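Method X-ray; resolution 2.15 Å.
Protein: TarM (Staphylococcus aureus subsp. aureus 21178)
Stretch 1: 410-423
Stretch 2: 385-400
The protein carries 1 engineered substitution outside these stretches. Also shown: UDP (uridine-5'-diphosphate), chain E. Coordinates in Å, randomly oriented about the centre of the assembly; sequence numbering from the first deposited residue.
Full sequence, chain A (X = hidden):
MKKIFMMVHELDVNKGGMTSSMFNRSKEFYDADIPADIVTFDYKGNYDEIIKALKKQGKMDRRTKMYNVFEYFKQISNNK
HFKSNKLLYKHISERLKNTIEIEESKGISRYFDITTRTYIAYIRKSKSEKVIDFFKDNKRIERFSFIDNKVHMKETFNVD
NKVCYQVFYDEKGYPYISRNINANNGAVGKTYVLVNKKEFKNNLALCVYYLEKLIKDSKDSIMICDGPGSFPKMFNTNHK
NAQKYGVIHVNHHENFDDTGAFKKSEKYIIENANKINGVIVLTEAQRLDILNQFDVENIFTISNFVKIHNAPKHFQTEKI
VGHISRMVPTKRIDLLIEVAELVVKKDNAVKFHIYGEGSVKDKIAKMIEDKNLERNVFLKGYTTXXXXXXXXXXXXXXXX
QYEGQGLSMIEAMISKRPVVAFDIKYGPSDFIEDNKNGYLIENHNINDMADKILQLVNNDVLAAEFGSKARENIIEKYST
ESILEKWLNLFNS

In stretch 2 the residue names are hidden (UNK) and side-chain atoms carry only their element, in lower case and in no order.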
# COMPACT_ATOMS: atom_id res chain seq x y z
N ILE A 410 -8.99 -15.18 3.78
CA ILE A 410 -9.62 -15.12 5.09
C ILE A 410 -10.96 -14.38 5.00
O ILE A 410 -11.94 -14.86 5.55
CB ILE A 410 -8.67 -14.49 6.14
CG1 ILE A 410 -7.46 -15.45 6.43
CG2 ILE A 410 -9.44 -14.14 7.45
CD1 ILE A 410 -6.33 -14.84 7.42
N GLU A 411 -11.00 -13.25 4.26
CA GLU A 411 -12.21 -12.43 4.05
C GLU A 411 -13.31 -13.25 3.36
O GLU A 411 -14.45 -13.22 3.81
CB GLU A 411 -11.91 -11.17 3.25
CG GLU A 411 -11.16 -10.11 4.04
CD GLU A 411 -10.55 -8.99 3.21
OE1 GLU A 411 -11.00 -8.80 2.06
OE2 GLU A 411 -9.61 -8.33 3.70
N ALA A 412 -12.94 -14.03 2.33
CA ALA A 412 -13.87 -14.90 1.59
C ALA A 412 -14.47 -15.95 2.52
O ALA A 412 -15.68 -16.19 2.47
CB ALA A 412 -13.14 -15.59 0.45
N MET A 413 -13.65 -16.53 3.40
CA MET A 413 -14.08 -17.53 4.37
C MET A 413 -15.05 -16.93 5.38
O MET A 413 -16.05 -17.59 5.73
CB MET A 413 -12.88 -18.19 5.04
CG MET A 413 -12.15 -19.13 4.09
SD MET A 413 -10.64 -19.83 4.75
CE MET A 413 -11.30 -20.95 5.96
N ILE A 414 -14.81 -15.67 5.80
CA ILE A 414 -15.73 -14.94 6.70
C ILE A 414 -17.11 -14.77 6.01
O ILE A 414 -18.14 -14.96 6.66
CB ILE A 414 -15.12 -13.60 7.19
CG1 ILE A 414 -13.86 -13.86 8.03
CG2 ILE A 414 -16.14 -12.76 7.99
CD1 ILE A 414 -12.93 -12.72 8.06
N SER A 415 -17.13 -14.51 4.69
CA SER A 415 -18.37 -14.38 3.93
C SER A 415 -18.92 -15.73 3.47
O SER A 415 -19.75 -15.77 2.55
CB SER A 415 -18.20 -13.42 2.76
OG SER A 415 -18.16 -12.09 3.25
N LYS A 416 -18.48 -16.85 4.10
CA LYS A 416 -18.90 -18.23 3.79
C LYS A 416 -18.63 -18.64 2.33
O LYS A 416 -19.39 -19.42 1.74
CB LYS A 416 -20.37 -18.49 4.19
CG LYS A 416 -20.69 -18.36 5.67
CD LYS A 416 -22.16 -18.65 5.90
CE LYS A 416 -22.54 -18.62 7.35
NZ LYS A 416 -24.02 -18.71 7.55
N ARG A 417 -17.56 -18.08 1.73
CA ARG A 417 -17.13 -18.36 0.36
C ARG A 417 -15.89 -19.24 0.46
O ARG A 417 -14.85 -18.78 0.92
CB ARG A 417 -16.86 -17.05 -0.45
CG ARG A 417 -18.05 -16.05 -0.50
CD ARG A 417 -19.39 -16.74 -0.69
NE ARG A 417 -20.52 -15.85 -0.92
CZ ARG A 417 -21.68 -15.93 -0.27
NH1 ARG A 417 -21.85 -16.81 0.70
NH2 ARG A 417 -22.68 -15.11 -0.59
N PRO A 418 -16.00 -20.55 0.16
CA PRO A 418 -14.82 -21.42 0.32
C PRO A 418 -13.69 -21.09 -0.64
O PRO A 418 -13.93 -20.58 -1.73
CB PRO A 418 -15.38 -22.84 0.12
CG PRO A 418 -16.63 -22.65 -0.69
CD PRO A 418 -17.18 -21.29 -0.36
N VAL A 419 -12.46 -21.36 -0.20
CA VAL A 419 -11.25 -21.09 -0.97
C VAL A 419 -10.65 -22.37 -1.54
O VAL A 419 -10.59 -23.40 -0.86
CB VAL A 419 -10.21 -20.31 -0.12
CG1 VAL A 419 -8.96 -19.98 -0.94
CG2 VAL A 419 -10.81 -19.03 0.45
N VAL A 420 -10.22 -22.29 -2.81
CA VAL A 420 -9.44 -23.29 -3.54
C VAL A 420 -8.07 -22.56 -3.76
O VAL A 420 -7.98 -21.57 -4.48
CB VAL A 420 -10.12 -23.79 -4.84
CG1 VAL A 420 -9.29 -24.89 -5.50
CG2 VAL A 420 -11.53 -24.31 -4.55
N ALA A 421 -7.05 -22.96 -2.99
CA ALA A 421 -5.76 -22.31 -2.97
C ALA A 421 -4.58 -23.24 -3.12
O ALA A 421 -4.62 -24.37 -2.64
CB ALA A 421 -5.62 -21.54 -1.66
N PHE A 422 -3.49 -22.73 -3.74
CA PHE A 422 -2.24 -23.48 -3.81
C PHE A 422 -1.67 -23.51 -2.38
O PHE A 422 -1.68 -22.47 -1.71
CB PHE A 422 -1.24 -22.84 -4.79
CG PHE A 422 -1.51 -23.06 -6.27
CD1 PHE A 422 -2.09 -24.23 -6.73
CD2 PHE A 422 -1.14 -22.10 -7.21
CE1 PHE A 422 -2.32 -24.45 -8.09
CE2 PHE A 422 -1.36 -22.31 -8.58
CZ PHE A 422 -1.94 -23.49 -9.01
N ASP A 423 -1.27 -24.71 -1.88
CA ASP A 423 -0.70 -24.87 -0.55
C ASP A 423 0.73 -24.30 -0.57
O ASP A 423 1.67 -25.00 -0.95
CB ASP A 423 -0.70 -26.36 -0.10
CG ASP A 423 -0.41 -26.55 1.39
OD1 ASP A 423 0.05 -25.58 2.05
OD2 ASP A 423 -0.63 -27.66 1.91
N UNK A 385 -15.61 -1.95 -2.08
CA UNK A 385 -16.58 -2.77 -1.36
C UNK A 385 -16.32 -4.29 -1.62
O UNK A 385 -17.18 -4.94 -2.24
o UNK A 385 -18.20 -2.60 -3.16
c UNK A 385 -18.03 -2.39 -1.76
c UNK A 385 -18.40 -0.96 -1.38
N UNK A 386 -15.17 -4.88 -1.19
CA UNK A 386 -14.94 -6.32 -1.48
C UNK A 386 -15.96 -7.25 -0.84
O UNK A 386 -16.33 -8.24 -1.46
c UNK A 386 -14.02 -4.29 -0.47
c UNK A 386 -13.51 -6.57 -0.98
c UNK A 386 -13.24 -5.49 0.00
N UNK A 387 -16.48 -6.89 0.36
CA UNK A 387 -17.50 -7.66 1.10
C UNK A 387 -18.79 -7.86 0.29
O UNK A 387 -19.41 -8.93 0.38
o UNK A 387 -18.24 -5.81 4.99
c UNK A 387 -17.07 -6.11 4.68
c UNK A 387 -17.85 -6.98 2.43
n UNK A 387 -16.04 -5.71 5.41
c UNK A 387 -16.73 -6.96 3.47
N UNK A 388 -19.20 -6.83 -0.49
CA UNK A 388 -20.39 -6.87 -1.34
C UNK A 388 -20.13 -7.76 -2.55
O UNK A 388 -21.01 -8.51 -2.95
c UNK A 388 -21.55 -4.67 -0.68
c UNK A 388 -20.84 -5.46 -1.78
n UNK A 388 -22.64 -0.98 -0.51
c UNK A 388 -22.43 -2.38 -0.05
c UNK A 388 -21.76 -3.22 -1.11
N UNK A 389 -18.89 -7.68 -3.12
CA UNK A 389 -18.47 -8.50 -4.25
C UNK A 389 -18.45 -9.98 -3.85
O UNK A 389 -18.80 -10.84 -4.67
s UNK A 389 -17.06 -6.33 -5.34
c UNK A 389 -17.11 -8.05 -4.77
N UNK A 390 -18.06 -10.26 -2.59
CA UNK A 390 -17.97 -11.61 -2.03
C UNK A 390 -19.31 -12.36 -2.00
O UNK A 390 -19.33 -13.58 -2.14
c UNK A 390 -15.79 -11.39 -0.62
c UNK A 390 -15.05 -12.62 -1.14
c UNK A 390 -17.31 -11.60 -0.64
c UNK A 390 -15.31 -11.03 0.76
N UNK A 391 -20.42 -11.61 -1.88
CA UNK A 391 -21.79 -12.14 -1.87
C UNK A 391 -22.12 -12.76 -3.25
O UNK A 391 -22.81 -13.77 -3.32
o UNK A 391 -23.47 -8.09 0.16
c UNK A 391 -23.65 -9.33 0.17
o UNK A 391 -24.71 -9.87 0.57
c UNK A 391 -22.51 -10.22 -0.29
c UNK A 391 -22.80 -11.03 -1.55
N UNK A 392 -21.59 -12.15 -4.32
CA UNK A 392 -21.78 -12.58 -5.71
C UNK A 392 -21.00 -13.85 -6.08
O UNK A 392 -21.29 -14.43 -7.12
o UNK A 392 -23.60 -10.43 -6.55
c UNK A 392 -21.44 -11.44 -6.68
o UNK A 392 -21.84 -9.09 -6.68
c UNK A 392 -22.36 -10.24 -6.61
N UNK A 393 -20.01 -14.26 -5.27
CA UNK A 393 -19.19 -15.44 -5.60
C UNK A 393 -19.68 -16.71 -4.92
O UNK A 393 -20.12 -16.66 -3.77
c UNK A 393 -16.11 -13.31 -4.77
c UNK A 393 -15.49 -12.10 -5.10
c UNK A 393 -15.79 -11.46 -6.28
c UNK A 393 -16.71 -12.03 -7.15
c UNK A 393 -17.33 -13.24 -6.83
c UNK A 393 -17.70 -15.21 -5.28
c UNK A 393 -17.06 -13.88 -5.62
N UNK A 394 -19.59 -17.85 -5.62
CA UNK A 394 -19.93 -19.18 -5.10
C UNK A 394 -18.71 -19.72 -4.31
O UNK A 394 -18.86 -20.38 -3.28
c UNK A 394 -20.80 -21.50 -5.80
c UNK A 394 -20.29 -20.13 -6.26
n UNK A 394 -23.26 -23.97 -7.28
c UNK A 394 -21.59 -22.19 -6.88
c UNK A 394 -22.27 -23.41 -6.32
N UNK A 395 -17.50 -19.41 -4.81
CA UNK A 395 -16.22 -19.75 -4.22
C UNK A 395 -15.15 -18.76 -4.66
O UNK A 395 -15.35 -17.98 -5.59
c UNK A 395 -15.79 -21.21 -4.51
c UNK A 395 -14.07 -21.90 -6.20
c UNK A 395 -16.37 -22.72 -6.39
c UNK A 395 -15.53 -21.57 -5.97
N UNK A 396 -14.02 -18.79 -3.97
CA UNK A 396 -12.88 -17.93 -4.24
C UNK A 396 -11.66 -18.80 -4.54
O UNK A 396 -11.57 -19.95 -4.09
c UNK A 396 -11.29 -16.31 -3.02
c UNK A 396 -13.73 -15.76 -3.22
c UNK A 396 -12.70 -16.88 -3.09
N UNK A 397 -10.76 -18.28 -5.35
CA UNK A 397 -9.58 -19.00 -5.78
C UNK A 397 -8.30 -18.21 -5.46
O UNK A 397 -8.31 -16.97 -5.47
c UNK A 397 -9.75 -19.36 -7.28
c UNK A 397 -9.74 -18.11 -8.16
c UNK A 397 -8.71 -20.36 -7.73
N UNK A 398 -7.21 -18.95 -5.15
CA UNK A 398 -5.89 -18.36 -4.91
C UNK A 398 -4.82 -19.18 -5.63
O UNK A 398 -4.64 -20.36 -5.32
c UNK A 398 -5.57 -18.26 -3.43
o UNK A 398 -4.25 -17.74 -3.27
N UNK A 399 -4.14 -18.54 -6.59
CA UNK A 399 -3.02 -19.14 -7.34
C UNK A 399 -1.72 -18.50 -6.86
O UNK A 399 -0.66 -18.79 -7.39
c UNK A 399 -4.22 -19.91 -9.45
o UNK A 399 -3.56 -17.61 -9.17
c UNK A 399 -3.20 -18.97 -8.88
N UNK A 400 -1.80 -17.66 -5.83
CA UNK A 400 -0.65 -16.95 -5.24
C UNK A 400 0.47 -17.90 -4.84
O UNK A 400 0.20 -18.99 -4.32
o UNK A 400 -0.02 -15.27 -3.65
c UNK A 400 -1.09 -16.11 -4.05
N1 UDP E . -8.54 -5.27 -1.87
C2 UDP E . -9.68 -4.50 -2.03
N3 UDP E . -10.09 -4.34 -3.33
C4 UDP E . -9.49 -4.84 -4.46
C5 UDP E . -8.28 -5.59 -4.23
C6 UDP E . -7.85 -5.78 -2.96
O2 UDP E . -10.28 -4.00 -1.09
O4 UDP E . -10.02 -4.64 -5.57
C1' UDP E . -8.17 -5.63 -0.47
C2' UDP E . -8.76 -6.96 0.01
O2' UDP E . -10.07 -6.77 0.52
C3' UDP E . -7.78 -7.35 1.11
C4' UDP E . -6.45 -6.80 0.59
O4' UDP E . -6.77 -5.78 -0.39
O3' UDP E . -8.08 -6.89 2.42
C5' UDP E . -5.53 -7.82 -0.02
O5' UDP E . -4.98 -8.58 1.08
PA UDP E . -4.03 -9.87 0.94
O1A UDP E . -3.43 -10.16 2.26
O2A UDP E . -4.89 -11.05 0.45
O3A UDP E . -2.92 -9.55 -0.11
PB UDP E . -1.88 -8.34 -0.27
O1B UDP E . -1.42 -7.89 1.09
O2B UDP E . -2.54 -7.17 -1.00
O3B UDP E . -0.68 -8.83 -1.05
O HOH W 1 -2.32 -19.76 -2.85

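Position 385 has one carbon carrying an oxygen and a carbon, out of reach of stretch 1: Thr385, at the N-cap position, where threonine is common, though its side chain makes no capping bond. At 386 three carbons close a ring onto the backbone N; this is Pro386, whose lack of an amide proton costs nothing in the first turn of a helix. Position 387 has three carbons, the third bearing one oxygen and one nitrogen: Gln387, exposed, as suits an amide. At 388 four carbons in a row end in nitrogen; the CA-to-CB bond points away from stretch 1, and the residue is exposed, as suits a charge: Lys388. A carbon then a sulfur at 389, out of reach, make Cys389, small and fairly apolar, fit for burial.

Position 390 has four carbons forked at the second, packed against Ala412: Leu390, its CD2 3.9 Å from Ala412 CB. Position 391 has three carbons, the last with two oxygens: Glu391. Its CB lies 4.2 Å from Arg417 NH2, though its CA-to-CB bond points away overall. At 392 two carbons, the second with two oxygens, are out of contact: Asp392, its charge suiting an exposed site. At 393 a carbon leads to a six-carbon ring with no oxygen: Phe393, buried, its end leading away from stretch 1. At 394 the CA-to-CB bond points away and four carbons in a row end in nitrogen: Lys394, whose NZ is hydrogen-bonded elsewhere in the structure.

Four carbons forked at the second at 395 touch Pro418 and Val420: Leu395, with CD1 3.9 Å from Val420 CG2. Position 396 has one carbon carrying two more, facing Ala412 and Val419: Val396, its CG2 3.7 Å from Ala412 CB. The same fork at 397, on the other sheet face with Val420, is Val397; beta-branching suits both strand positions. At 398 a carbon and an oxygen sit beside Ala421: Ser398, whose CB lies 3.7 Å from Ala421 CB on the same face as Val396; its OG, 2.8 Å from water 1, is satisfied despite burial. One carbon with an oxygen and a carbon at 399, near the Phe422 ring, is Thr399, its CB 3.8 Å from Phe422 CE2. A carbon and an oxygen at 400 give Ser400; both buried hydroxyls are hydrogen-bonded elsewhere.

The contact is a parallel strand pair extended by helix packing. Val396 N donates to Pro418 O (2.9 Å), Val420 N to Val396 O (3.0 Å), Ser398 N to Val420 O (2.8 Å) and Phe422 N to Ser398 O (3.1 Å). Arg417 NE donates to Leu390 O (2.8 Å) and Arg417 NH2 to Glu391 O (3.0 Å), securing the preceding turn.

Stretch 2 (385-400) TPQKCLEDFKLVVSTS
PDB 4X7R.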